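Local structure of DUF1805 domain-containing protein (Thermoplasma acidophilum, 1QW2) at residues Ile58-Met63 against Ala74-Ala79; Lys18-Phe23 against Leu33-Ser38; Asp70-Lys75 against Val93-Ile98. The protein is of unknown function, a member of the DUF1805 family with a mixed beta/alpha fold that assembles as four copies. One frame throughout, in Å; residues are numbered along the deposited sequence.

Contact 1: residues Ile58-Met63 against Ala74-Ala79; sequences IAVRVM and AKVVEA
Val60 and Val76 meet at about a right angle, the CG1 methyl of Val60 lodging against the fork of Val76, with CG1 to CG1 at 4.0 Å. A second bump, the CB methyl of Ala74, fills the hollow beside Val62, 4.0 Å from its CB. Tightest is the selenomethionine Met63: its chain bends at the last torsion (chi3 -67°) and lays CE across the fork of Val77, 3.4 Å from CG1 and closer than usual van der Waals contact. Between these two sets of methyls the strands pair antiparallel, Arg61 N donating to Glu78 O at 2.9 Å. A classic beta bulge then sets both Val77 and Glu78 opposite Arg61. The carbonyl O of Arg61 takes a short bond from Val77 N (2.8 Å) and a weak one from Glu78 N. On the Arg61 and Glu78 face the two side chains run side by side; Arg61 NH1 reaches Glu78 OE1 at 3.0 Å in a salt bridge, though the planes stand 85° apart and the hydrogen bond within it is weak. Arg61 NH2 has a second partner in Gly45 O. The charge pairing is probably more electrostatic than directional, with the backbone bonds setting the register.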
ATOM      1  N   ILE A  58     -21.071   7.161  -6.979  1.00  9.90           N
ATOM      2  CA  ILE A  58     -21.985   6.839  -5.898  1.00 10.05           C
ATOM      3  C   ILE A  58     -21.005   7.102  -4.755  1.00 10.28           C
ATOM      4  O   ILE A  58     -20.079   6.315  -4.522  1.00 10.83           O
ATOM      5  CB  ILE A  58     -22.400   5.351  -5.889  1.00 11.93           C
ATOM      6  CG1 ILE A  58     -23.413   5.085  -7.003  1.00 12.45           C
ATOM      7  CG2 ILE A  58     -22.989   4.988  -4.525  1.00 10.44           C
ATOM      8  CD1 ILE A  58     -23.877   3.638  -7.079  1.00 14.74           C
ATOM      9  N   ALA A  59     -21.183   8.217  -4.061  1.00  9.76           N
ATOM     10  CA  ALA A  59     -20.262   8.573  -2.993  1.00 10.47           C
ATOM     11  C   ALA A  59     -20.912   9.223  -1.791  1.00  9.43           C
ATOM     12  O   ALA A  59     -21.935   9.894  -1.905  1.00  9.39           O
ATOM     13  CB  ALA A  59     -19.195   9.505  -3.544  1.00 10.86           C
ATOM     14  N   VAL A  60     -20.306   9.010  -0.629  1.00  9.91           N
ATOM     15  CA  VAL A  60     -20.782   9.629   0.598  1.00  9.33           C
ATOM     16  C   VAL A  60     -19.585  10.250   1.307  1.00  8.13           C
ATOM     17  O   VAL A  60     -18.462   9.733   1.254  1.00  9.84           O
ATOM     18  CB  VAL A  60     -21.487   8.622   1.538  1.00 12.29           C
ATOM     19  CG1 VAL A  60     -22.817   8.188   0.930  1.00 11.11           C
ATOM     20  CG2 VAL A  60     -20.602   7.432   1.786  1.00 13.38           C
ATOM     21  N   ARG A  61     -19.834  11.376   1.960  1.00  9.51           N
ATOM     22  CA  ARG A  61     -18.799  12.097   2.677  1.00  9.65           C
ATOM     23  C   ARG A  61     -19.164  12.120   4.155  1.00 10.04           C
ATOM     24  O   ARG A  61     -20.310  12.403   4.507  1.00 11.18           O
ATOM     25  CB  ARG A  61     -18.711  13.523   2.120  1.00  9.69           C
ATOM     26  CG  ARG A  61     -17.690  14.430   2.786  1.00 10.25           C
ATOM     27  CD  ARG A  61     -17.499  15.709   1.973  1.00 12.03           C
ATOM     28  NE  ARG A  61     -16.602  16.647   2.639  1.00 13.99           N
ATOM     29  CZ  ARG A  61     -17.001  17.614   3.457  1.00 14.20           C
ATOM     30  NH1 ARG A  61     -18.295  17.785   3.703  1.00 14.64           N
ATOM     31  NH2 ARG A  61     -16.108  18.395   4.049  1.00 14.65           N
ATOM     32  N   VAL A  62     -18.204  11.778   5.010  1.00  9.90           N
ATOM     33  CA  VAL A  62     -18.412  11.798   6.459  1.00 12.23           C
ATOM     34  C   VAL A  62     -17.337  12.716   7.025  1.00 14.00           C
ATOM     35  O   VAL A  62     -16.325  12.966   6.367  1.00 13.45           O
ATOM     36  CB  VAL A  62     -18.285  10.386   7.091  1.00 10.21           C
ATOM     37  CG1 VAL A  62     -19.416   9.497   6.602  1.00 12.46           C
ATOM     38  CG2 VAL A  62     -16.940   9.768   6.752  1.00 11.57           C
HETATM   39  N   MSE A  63     -17.545  13.223   8.235  1.00 16.50           N
HETATM   40  CA  MSE A  63     -16.570  14.128   8.830  1.00 19.13           C
HETATM   41  C   MSE A  63     -16.176  13.737  10.250  1.00 19.08           C
HETATM   42  O   MSE A  63     -16.873  12.965  10.911  1.00 18.55           O
HETATM   43  CB  MSE A  63     -17.118  15.563   8.828  1.00 23.96           C
HETATM   44  CG  MSE A  63     -17.470  16.104   7.443  1.00 28.75           C
HETATM   45 SE   MSE A  63     -18.053  17.959   7.468  1.00 37.60          SE
HETATM   46  CE  MSE A  63     -19.710  17.739   8.425  1.00 35.30           C
ATOM     47  N   ALA A  74     -20.188   6.886  11.712  1.00 20.11           N
ATOM     48  CA  ALA A  74     -20.440   8.275  11.347  1.00 19.01           C
ATOM     49  C   ALA A  74     -21.671   8.435  10.469  1.00 17.34           C
ATOM     50  O   ALA A  74     -22.056   7.521   9.739  1.00 17.83           O
ATOM     51  CB  ALA A  74     -19.224   8.855  10.637  1.00 18.90           C
ATOM     52  N   LYS A  75     -22.291   9.607  10.548  1.00 17.45           N
ATOM     53  CA  LYS A  75     -23.468   9.884   9.740  1.00 16.92           C
ATOM     54  C   LYS A  75     -23.055  10.563   8.443  1.00 15.13           C
ATOM     55  O   LYS A  75     -22.161  11.414   8.428  1.00 15.74           O
ATOM     56  CB  LYS A  75     -24.445  10.778  10.507  1.00 19.45           C
ATOM     57  CG  LYS A  75     -24.953  10.161  11.797  1.00 22.46           C
ATOM     58  CD  LYS A  75     -25.956  11.070  12.480  1.00 26.68           C
ATOM     59  CE  LYS A  75     -26.403  10.485  13.812  1.00 28.61           C
ATOM     60  NZ  LYS A  75     -26.999   9.129  13.649  1.00 31.45           N
ATOM     61  N   VAL A  76     -23.698  10.161   7.354  1.00 13.27           N
ATOM     62  CA  VAL A  76     -23.431  10.728   6.043  1.00 11.95           C
ATOM     63  C   VAL A  76     -23.735  12.218   6.098  1.00 12.07           C
ATOM     64  O   VAL A  76     -24.836  12.605   6.487  1.00 12.57           O
ATOM     65  CB  VAL A  76     -24.329  10.073   4.975  1.00 12.30           C
ATOM     66  CG1 VAL A  76     -24.215  10.824   3.653  1.00 13.38           C
ATOM     67  CG2 VAL A  76     -23.937   8.616   4.797  1.00 14.18           C
ATOM     68  N   VAL A  77     -22.767  13.051   5.728  1.00 10.57           N
ATOM     69  CA  VAL A  77     -22.977  14.497   5.733  1.00 11.98           C
ATOM     70  C   VAL A  77     -23.444  14.953   4.356  1.00 12.56           C
ATOM     71  O   VAL A  77     -24.292  15.843   4.226  1.00 12.87           O
ATOM     72  CB  VAL A  77     -21.683  15.244   6.120  1.00 14.59           C
ATOM     73  CG1 VAL A  77     -21.908  16.748   6.067  1.00 17.37           C
ATOM     74  CG2 VAL A  77     -21.252  14.822   7.520  1.00 16.25           C
ATOM     75  N   GLU A  78     -22.885  14.327   3.327  1.00 12.24           N
ATOM     76  CA  GLU A  78     -23.242  14.617   1.948  1.00 11.90           C
ATOM     77  C   GLU A  78     -23.320  13.306   1.181  1.00 11.05           C
ATOM     78  O   GLU A  78     -22.510  12.409   1.389  1.00 11.22           O
ATOM     79  CB  GLU A  78     -22.198  15.513   1.287  1.00 12.72           C
ATOM     80  CG  GLU A  78     -22.246  16.962   1.697  1.00 14.88           C
ATOM     81  CD  GLU A  78     -21.245  17.788   0.924  1.00 15.47           C
ATOM     82  OE1 GLU A  78     -20.063  17.814   1.320  1.00 14.97           O
ATOM     83  OE2 GLU A  78     -21.639  18.394  -0.096  1.00 18.65           O
ATOM     84  N   ALA A  79     -24.309  13.202   0.303  1.00  9.74           N
ATOM     85  CA  ALA A  79     -24.489  12.013  -0.518  1.00  9.22           C
ATOM     86  C   ALA A  79     -24.546  12.466  -1.970  1.00  9.08           C
ATOM     87  O   ALA A  79     -25.210  13.456  -2.289  1.00 10.71           O
ATOM     88  CB  ALA A  79     -25.790  11.304  -0.144  1.00 10.48           C
TER
HETATM   89  O   HOH W   1     -19.854  12.534   9.770  1.00 16.43           O

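Contact 2: residues Lys18-Phe23 against Leu33-Ser38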
ATOM      1  N   LYS A  18     -19.858  -8.753   1.636  1.00 29.64           N
ATOM      2  CA  LYS A  18     -19.243  -7.967   0.574  1.00 27.87           C
ATOM      3  C   LYS A  18     -17.848  -7.511   0.986  1.00 25.36           C
ATOM      4  O   LYS A  18     -17.591  -7.259   2.162  1.00 24.58           O
ATOM      5  CB  LYS A  18     -20.111  -6.752   0.237  1.00 29.10           C
ATOM      6  CG  LYS A  18     -21.432  -7.107  -0.430  1.00 31.16           C
ATOM      7  CD  LYS A  18     -22.212  -5.858  -0.810  1.00 32.91           C
ATOM      8  CE  LYS A  18     -23.481  -6.206  -1.576  1.00 34.43           C
ATOM      9  NZ  LYS A  18     -24.402  -7.063  -0.780  1.00 36.43           N
ATOM     10  N   VAL A  19     -16.951  -7.414   0.011  1.00 24.88           N
ATOM     11  CA  VAL A  19     -15.578  -6.997   0.275  1.00 23.26           C
ATOM     12  C   VAL A  19     -15.376  -5.511   0.001  1.00 21.47           C
ATOM     13  O   VAL A  19     -15.853  -4.980  -1.003  1.00 22.18           O
ATOM     14  CB  VAL A  19     -14.580  -7.800  -0.584  1.00 24.72           C
ATOM     15  CG1 VAL A  19     -13.153  -7.460  -0.177  1.00 25.64           C
ATOM     16  CG2 VAL A  19     -14.841  -9.290  -0.425  1.00 26.63           C
ATOM     17  N   TYR A  20     -14.661  -4.848   0.904  1.00 18.28           N
ATOM     18  CA  TYR A  20     -14.388  -3.421   0.785  1.00 17.20           C
ATOM     19  C   TYR A  20     -12.920  -3.157   1.071  1.00 16.67           C
ATOM     20  O   TYR A  20     -12.268  -3.916   1.789  1.00 17.50           O
ATOM     21  CB  TYR A  20     -15.229  -2.632   1.793  1.00 15.91           C
ATOM     22  CG  TYR A  20     -16.718  -2.790   1.622  1.00 16.72           C
ATOM     23  CD1 TYR A  20     -17.444  -1.914   0.819  1.00 16.65           C
ATOM     24  CD2 TYR A  20     -17.398  -3.832   2.246  1.00 17.68           C
ATOM     25  CE1 TYR A  20     -18.819  -2.075   0.642  1.00 18.44           C
ATOM     26  CE2 TYR A  20     -18.765  -4.003   2.076  1.00 20.21           C
ATOM     27  CZ  TYR A  20     -19.470  -3.123   1.273  1.00 19.76           C
ATOM     28  OH  TYR A  20     -20.825  -3.299   1.112  1.00 21.96           O
ATOM     29  N   GLN A  21     -12.402  -2.072   0.512  1.00 15.40           N
ATOM     30  CA  GLN A  21     -11.019  -1.701   0.744  1.00 16.19           C
ATOM     31  C   GLN A  21     -10.997  -0.466   1.635  1.00 15.06           C
ATOM     32  O   GLN A  21     -11.574   0.566   1.285  1.00 14.41           O
ATOM     33  CB  GLN A  21     -10.316  -1.392  -0.580  1.00 19.30           C
ATOM     34  CG  GLN A  21     -10.285  -2.566  -1.548  1.00 26.82           C
ATOM     35  CD  GLN A  21      -9.485  -3.745  -1.024  1.00 29.37           C
ATOM     36  OE1 GLN A  21      -9.515  -4.832  -1.598  1.00 33.34           O
ATOM     37  NE2 GLN A  21      -8.757  -3.531   0.066  1.00 32.75           N
ATOM     38  N   PHE A  22     -10.371  -0.586   2.800  1.00 13.32           N
ATOM     39  CA  PHE A  22     -10.248   0.541   3.712  1.00 13.03           C
ATOM     40  C   PHE A  22      -8.832   1.074   3.572  1.00 12.26           C
ATOM     41  O   PHE A  22      -7.864   0.313   3.609  1.00 13.53           O
ATOM     42  CB  PHE A  22     -10.474   0.126   5.167  1.00 12.36           C
ATOM     43  CG  PHE A  22     -10.151   1.213   6.156  1.00 13.62           C
ATOM     44  CD1 PHE A  22     -10.949   2.351   6.249  1.00 13.04           C
ATOM     45  CD2 PHE A  22      -9.024   1.121   6.968  1.00 15.31           C
ATOM     46  CE1 PHE A  22     -10.634   3.383   7.131  1.00 14.67           C
ATOM     47  CE2 PHE A  22      -8.699   2.149   7.855  1.00 14.07           C
ATOM     48  CZ  PHE A  22      -9.504   3.281   7.937  1.00 15.63           C
ATOM     49  N   PHE A  23      -8.716   2.384   3.406  1.00 10.96           N
ATOM     50  CA  PHE A  23      -7.417   3.015   3.265  1.00 11.27           C
ATOM     51  C   PHE A  23      -7.308   4.207   4.199  1.00 11.33           C
ATOM     52  O   PHE A  23      -8.265   4.956   4.376  1.00 10.64           O
ATOM     53  CB  PHE A  23      -7.209   3.474   1.814  1.00 13.09           C
ATOM     54  CG  PHE A  23      -5.941   4.254   1.595  1.00 14.75           C
ATOM     55  CD1 PHE A  23      -5.941   5.649   1.663  1.00 16.45           C
ATOM     56  CD2 PHE A  23      -4.748   3.596   1.321  1.00 14.02           C
ATOM     57  CE1 PHE A  23      -4.762   6.372   1.457  1.00 16.62           C
ATOM     58  CE2 PHE A  23      -3.572   4.308   1.116  1.00 18.50           C
ATOM     59  CZ  PHE A  23      -3.578   5.700   1.184  1.00 15.80           C
ATOM     60  N   LEU A  33      -8.812   9.138   4.733  1.00  9.78           N
ATOM     61  CA  LEU A  33      -9.292   7.775   4.837  1.00 11.46           C
ATOM     62  C   LEU A  33     -10.566   7.588   4.046  1.00  9.32           C
ATOM     63  O   LEU A  33     -11.386   8.499   3.933  1.00  9.58           O
ATOM     64  CB  LEU A  33      -9.500   7.352   6.300  1.00 15.74           C
ATOM     65  CG  LEU A  33     -10.387   8.141   7.254  1.00 17.57           C
ATOM     66  CD1 LEU A  33     -10.573   7.325   8.536  1.00 15.64           C
ATOM     67  CD2 LEU A  33      -9.753   9.494   7.563  1.00 20.08           C
ATOM     68  N   PHE A  34     -10.694   6.405   3.461  1.00  9.01           N
ATOM     69  CA  PHE A  34     -11.869   6.065   2.685  1.00  7.97           C
ATOM     70  C   PHE A  34     -12.130   4.570   2.729  1.00  9.39           C
ATOM     71  O   PHE A  34     -11.267   3.783   3.127  1.00  9.84           O
ATOM     72  CB  PHE A  34     -11.718   6.548   1.222  1.00 10.94           C
ATOM     73  CG  PHE A  34     -10.651   5.830   0.422  1.00 12.32           C
ATOM     74  CD1 PHE A  34     -10.857   4.534  -0.053  1.00 14.50           C
ATOM     75  CD2 PHE A  34      -9.463   6.474   0.099  1.00 13.61           C
ATOM     76  CE1 PHE A  34      -9.895   3.894  -0.844  1.00 15.64           C
ATOM     77  CE2 PHE A  34      -8.492   5.841  -0.692  1.00 15.21           C
ATOM     78  CZ  PHE A  34      -8.711   4.553  -1.163  1.00 13.84           C
ATOM     79  N   ILE A  35     -13.353   4.199   2.371  1.00  8.86           N
ATOM     80  CA  ILE A  35     -13.776   2.810   2.292  1.00 10.70           C
ATOM     81  C   ILE A  35     -14.358   2.697   0.891  1.00 11.89           C
ATOM     82  O   ILE A  35     -15.276   3.436   0.535  1.00 12.62           O
ATOM     83  CB  ILE A  35     -14.873   2.465   3.310  1.00 14.08           C
ATOM     84  CG1 ILE A  35     -14.354   2.670   4.731  1.00 18.19           C
ATOM     85  CG2 ILE A  35     -15.320   1.012   3.111  1.00 16.72           C
ATOM     86  CD1 ILE A  35     -15.405   2.446   5.803  1.00 19.27           C
ATOM     87  N   LYS A  36     -13.826   1.782   0.094  1.00 12.09           N
ATOM     88  CA  LYS A  36     -14.306   1.632  -1.269  1.00 13.31           C
ATOM     89  C   LYS A  36     -14.858   0.253  -1.583  1.00 13.88           C
ATOM     90  O   LYS A  36     -14.252  -0.765  -1.251  1.00 13.91           O
ATOM     91  CB  LYS A  36     -13.182   1.987  -2.245  1.00 16.65           C
ATOM     92  CG  LYS A  36     -13.569   1.932  -3.719  1.00 21.10           C
ATOM     93  CD  LYS A  36     -13.161   0.610  -4.349  1.00 23.36           C
ATOM     94  CE  LYS A  36     -13.515   0.576  -5.831  1.00 24.96           C
ATOM     95  NZ  LYS A  36     -12.874  -0.573  -6.532  1.00 27.56           N
ATOM     96  N   GLY A  37     -16.026   0.241  -2.217  1.00 13.86           N
ATOM     97  CA  GLY A  37     -16.664  -0.998  -2.611  1.00 16.45           C
ATOM     98  C   GLY A  37     -16.666  -1.045  -4.125  1.00 17.05           C
ATOM     99  O   GLY A  37     -16.147  -0.138  -4.770  1.00 17.77           O
ATOM    100  N   SER A  38     -17.254  -2.088  -4.702  1.00 19.40           N
ATOM    101  CA  SER A  38     -17.284  -2.214  -6.153  1.00 20.41           C
ATOM    102  C   SER A  38     -18.196  -1.203  -6.846  1.00 20.73           C
ATOM    103  O   SER A  38     -18.011  -0.910  -8.025  1.00 22.50           O
ATOM    104  CB  SER A  38     -17.704  -3.635  -6.550  1.00 22.69           C
ATOM    105  OG  SER A  38     -19.016  -3.932  -6.103  1.00 26.64           O
TER
HETATM  106  O   HOH W   2     -17.500  -4.480  -2.965  1.00 31.55           O
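Phe23 sets its CB over one face of the Phe34 ring, 3.7 Å from the centroid in a CH-pi contact. The Phe34 CG sits between its backbone N and carbonyl carbon (chi1 67°), which starts the ring off toward its neighbour. The two rings are near parallel, 25° between planes, but slid so far that they barely overlap; CD1 of Phe23 meets CE2 of Phe34 at 3.5 Å. Across the backbone from them, Phe22 receives Ile35 CG1 in the plane of its ring, at the edge, 3.7 Å from CD1, while Leu33 CD1 lies near the same edge beside CE1. Between these layers runs an antiparallel beta hairpin, strand 18-25 against strand 32-36, with Phe22 and Ile35 its non-hydrogen-bonded pair between two hydrogen-bonded ones. Helix 68-73 covers the Phe22 and Ile35 face; on the other, Phe23 stacks on Phe23 of the second subunit, and Gln21 OE1 bonds to Ser12 OG of the third. Tyr20 CD1 still touches Gly37 CA closely, at 3.6 Å. Past Gly37 the contact loosens and a water takes over, accepting from Ser38 N (3.0 Å) and donating to Val19 O (2.6 Å).

Contact 3: residues Asp70-Lys75 against Val93-Ile98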
ATOM      1  N   ASP A  70     -14.747   4.739  13.332  1.00 22.21           N
ATOM      2  CA  ASP A  70     -15.367   6.061  13.333  1.00 22.46           C
ATOM      3  C   ASP A  70     -16.209   6.253  12.077  1.00 21.07           C
ATOM      4  O   ASP A  70     -17.326   6.768  12.138  1.00 20.76           O
ATOM      5  CB  ASP A  70     -14.310   7.169  13.393  1.00 24.63           C
ATOM      6  CG  ASP A  70     -13.616   7.247  14.737  1.00 27.57           C
ATOM      7  OD1 ASP A  70     -14.305   7.140  15.771  1.00 30.16           O
ATOM      8  OD2 ASP A  70     -12.383   7.434  14.756  1.00 31.14           O
HETATM    9  N   MSE A  71     -15.667   5.837  10.936  1.00 20.09           N
HETATM   10  CA  MSE A  71     -16.379   5.976   9.671  1.00 18.00           C
HETATM   11  C   MSE A  71     -17.690   5.204   9.640  1.00 17.63           C
HETATM   12  O   MSE A  71     -18.721   5.738   9.239  1.00 17.05           O
HETATM   13  CB  MSE A  71     -15.511   5.506   8.503  1.00 19.95           C
HETATM   14  CG  MSE A  71     -14.397   6.453   8.126  1.00 19.55           C
HETATM   15 SE   MSE A  71     -13.639   5.948   6.422  1.00 20.09          SE
HETATM   16  CE  MSE A  71     -14.955   6.716   5.267  1.00 17.13           C
ATOM     17  N   LEU A  72     -17.645   3.943  10.058  1.00 17.96           N
ATOM     18  CA  LEU A  72     -18.838   3.106  10.054  1.00 18.23           C
ATOM     19  C   LEU A  72     -19.934   3.627  10.977  1.00 18.49           C
ATOM     20  O   LEU A  72     -21.122   3.421  10.718  1.00 18.62           O
ATOM     21  CB  LEU A  72     -18.467   1.673  10.442  1.00 19.55           C
ATOM     22  CG  LEU A  72     -17.550   0.955   9.448  1.00 21.06           C
ATOM     23  CD1 LEU A  72     -17.153  -0.404  10.009  1.00 21.74           C
ATOM     24  CD2 LEU A  72     -18.261   0.801   8.111  1.00 21.64           C
ATOM     25  N   SER A  73     -19.537   4.307  12.047  1.00 20.32           N
ATOM     26  CA  SER A  73     -20.494   4.850  13.006  1.00 21.55           C
ATOM     27  C   SER A  73     -20.850   6.302  12.705  1.00 21.59           C
ATOM     28  O   SER A  73     -21.720   6.881  13.357  1.00 23.57           O
ATOM     29  CB  SER A  73     -19.934   4.750  14.428  1.00 22.90           C
ATOM     30  OG  SER A  73     -19.686   3.402  14.782  1.00 27.16           O
ATOM     31  N   ALA A  74     -20.188   6.886  11.712  1.00 20.11           N
ATOM     32  CA  ALA A  74     -20.440   8.275  11.347  1.00 19.01           C
ATOM     33  C   ALA A  74     -21.671   8.435  10.469  1.00 17.34           C
ATOM     34  O   ALA A  74     -22.056   7.521   9.739  1.00 17.83           O
ATOM     35  CB  ALA A  74     -19.224   8.855  10.637  1.00 18.90           C
ATOM     36  N   LYS A  75     -22.291   9.607  10.548  1.00 17.45           N
ATOM     37  CA  LYS A  75     -23.468   9.884   9.740  1.00 16.92           C
ATOM     38  C   LYS A  75     -23.055  10.563   8.443  1.00 15.13           C
ATOM     39  O   LYS A  75     -22.161  11.414   8.428  1.00 15.74           O
ATOM     40  CB  LYS A  75     -24.445  10.778  10.507  1.00 19.45           C
ATOM     41  CG  LYS A  75     -24.953  10.161  11.797  1.00 22.46           C
ATOM     42  CD  LYS A  75     -25.956  11.070  12.480  1.00 26.68           C
ATOM     43  CE  LYS A  75     -26.403  10.485  13.812  1.00 28.61           C
ATOM     44  NZ  LYS A  75     -26.999   9.129  13.649  1.00 31.45           N
ATOM     45  N   VAL A  93     -26.502   6.476   8.917  1.00 16.59           N
ATOM     46  CA  VAL A  93     -25.272   6.002   9.541  1.00 16.84           C
ATOM     47  C   VAL A  93     -24.620   5.119   8.480  1.00 15.57           C
ATOM     48  O   VAL A  93     -25.262   4.227   7.930  1.00 15.17           O
ATOM     49  CB  VAL A  93     -25.561   5.167  10.805  1.00 18.03           C
ATOM     50  CG1 VAL A  93     -24.252   4.666  11.408  1.00 19.84           C
ATOM     51  CG2 VAL A  93     -26.331   6.008  11.814  1.00 19.79           C
ATOM     52  N   LEU A  94     -23.348   5.373   8.185  1.00 14.92           N
ATOM     53  CA  LEU A  94     -22.652   4.618   7.146  1.00 15.22           C
ATOM     54  C   LEU A  94     -22.834   3.102   7.217  1.00 15.70           C
ATOM     55  O   LEU A  94     -23.107   2.459   6.206  1.00 16.26           O
ATOM     56  CB  LEU A  94     -21.157   4.961   7.152  1.00 15.58           C
ATOM     57  CG  LEU A  94     -20.329   4.331   6.029  1.00 16.28           C
ATOM     58  CD1 LEU A  94     -20.902   4.733   4.678  1.00 16.59           C
ATOM     59  CD2 LEU A  94     -18.877   4.778   6.143  1.00 16.09           C
ATOM     60  N   ARG A  95     -22.685   2.530   8.406  1.00 17.56           N
ATOM     61  CA  ARG A  95     -22.831   1.084   8.568  1.00 19.90           C
ATOM     62  C   ARG A  95     -24.171   0.580   8.034  1.00 20.54           C
ATOM     63  O   ARG A  95     -24.267  -0.535   7.519  1.00 20.87           O
ATOM     64  CB  ARG A  95     -22.699   0.708  10.047  1.00 23.05           C
ATOM     65  CG  ARG A  95     -22.681  -0.790  10.315  1.00 27.29           C
ATOM     66  CD  ARG A  95     -21.417  -1.440   9.767  1.00 31.10           C
ATOM     67  NE  ARG A  95     -21.393  -2.882  10.002  1.00 34.24           N
ATOM     68  CZ  ARG A  95     -22.236  -3.746   9.444  1.00 35.63           C
ATOM     69  NH1 ARG A  95     -23.175  -3.319   8.609  1.00 35.79           N
ATOM     70  NH2 ARG A  95     -22.142  -5.040   9.720  1.00 37.50           N
ATOM     71  N   ASN A  96     -25.199   1.416   8.146  1.00 20.62           N
ATOM     72  CA  ASN A  96     -26.540   1.055   7.703  1.00 21.52           C
ATOM     73  C   ASN A  96     -26.770   1.134   6.194  1.00 20.01           C
ATOM     74  O   ASN A  96     -27.785   0.646   5.695  1.00 21.59           O
ATOM     75  CB  ASN A  96     -27.574   1.932   8.416  1.00 23.29           C
ATOM     76  CG  ASN A  96     -27.625   1.684   9.915  1.00 25.68           C
ATOM     77  OD1 ASN A  96     -28.284   2.417  10.654  1.00 27.80           O
ATOM     78  ND2 ASN A  96     -26.934   0.644  10.370  1.00 26.60           N
ATOM     79  N   VAL A  97     -25.838   1.740   5.464  1.00 18.37           N
ATOM     80  CA  VAL A  97     -26.002   1.857   4.019  1.00 17.23           C
ATOM     81  C   VAL A  97     -24.776   1.434   3.217  1.00 16.78           C
ATOM     82  O   VAL A  97     -24.778   1.519   1.991  1.00 15.36           O
ATOM     83  CB  VAL A  97     -26.362   3.303   3.611  1.00 17.25           C
ATOM     84  CG1 VAL A  97     -27.652   3.733   4.304  1.00 18.38           C
ATOM     85  CG2 VAL A  97     -25.219   4.247   3.959  1.00 18.48           C
ATOM     86  N   ILE A  98     -23.739   0.967   3.905  1.00 17.20           N
ATOM     87  CA  ILE A  98     -22.506   0.553   3.237  1.00 18.58           C
ATOM     88  C   ILE A  98     -22.751  -0.548   2.207  1.00 17.83           C
ATOM     89  O   ILE A  98     -22.032  -0.657   1.214  1.00 16.18           O
ATOM     90  CB  ILE A  98     -21.463   0.060   4.268  1.00 19.53           C
ATOM     91  CG1 ILE A  98     -20.087  -0.038   3.613  1.00 21.24           C
ATOM     92  CG2 ILE A  98     -21.877  -1.293   4.826  1.00 21.24           C
ATOM     93  CD1 ILE A  98     -19.522   1.292   3.190  1.00 24.94           C
TER
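Leu94 packs against the last turn of helix 68-73, its CD2 lying 3.2 Å from the carbonyl O of Met71 and 4.2 Å from Met71 CB. Its CG, anti to the backbone N (chi1 -175°), lies 3.9 Å from Met71 O, and its CB also closes on that oxygen. Val93, one residue earlier, turns its two methyls to different partners: CG1 comes up to Leu72 O at 3.4 Å, while CG2 faces Lys75 NZ at 3.7 Å where the two side chains cross obliquely. Arg95 brings its CB against Leu72 O. These approaches are fixed by two backbone bonds. Leu94 N gives an almost straight bond to Ala74 O (2.9 Å, N-H...O 175°), whereas Arg95 N reaches Leu72 O in the carbonyl plane, on a lone pair, at 2.9 Å. The C-terminal end of helix 68-73 and the residue after it are thus tied to the start of the short, weakly bonded helix at 94-97. Arg95 NH2 bonds to Asn1 O of the fourth subunit. On the sheet side, Met71 and Leu94 both rest on Ala42 of strand 41-43, Leu72 and Met71 touch Ile35 of strand 32-36, and Arg95 packs on Ile15 of strand 3-15.

Overall arrangement
Along the chain contact 2 closes before contact 1 opens, and contact 3 opens at residues 70-75, whose last two, Ala74 and Lys75, also begin the second segment of contact 1. Contacts 1 and 2 belong to one mixed sheet: the 18-25/32-36 hairpin lies toward one edge and strands 59-61 and 78-79 at the other, their centres 14 Å apart on opposite sides of the chain's centre and without touching. Contact 3, about 9 Å from contact 1 and 13 Å from contact 2 between centres, joins them. Met71 packs with its CE on Val62 and its SE on Ile35 and Phe22, Leu94 meets Val60, and Tyr20 OH probably bonds to Ile98 O. Helices 68-73 and 94-97 thus pack on one face of the sheet, reaching strands of both contacts.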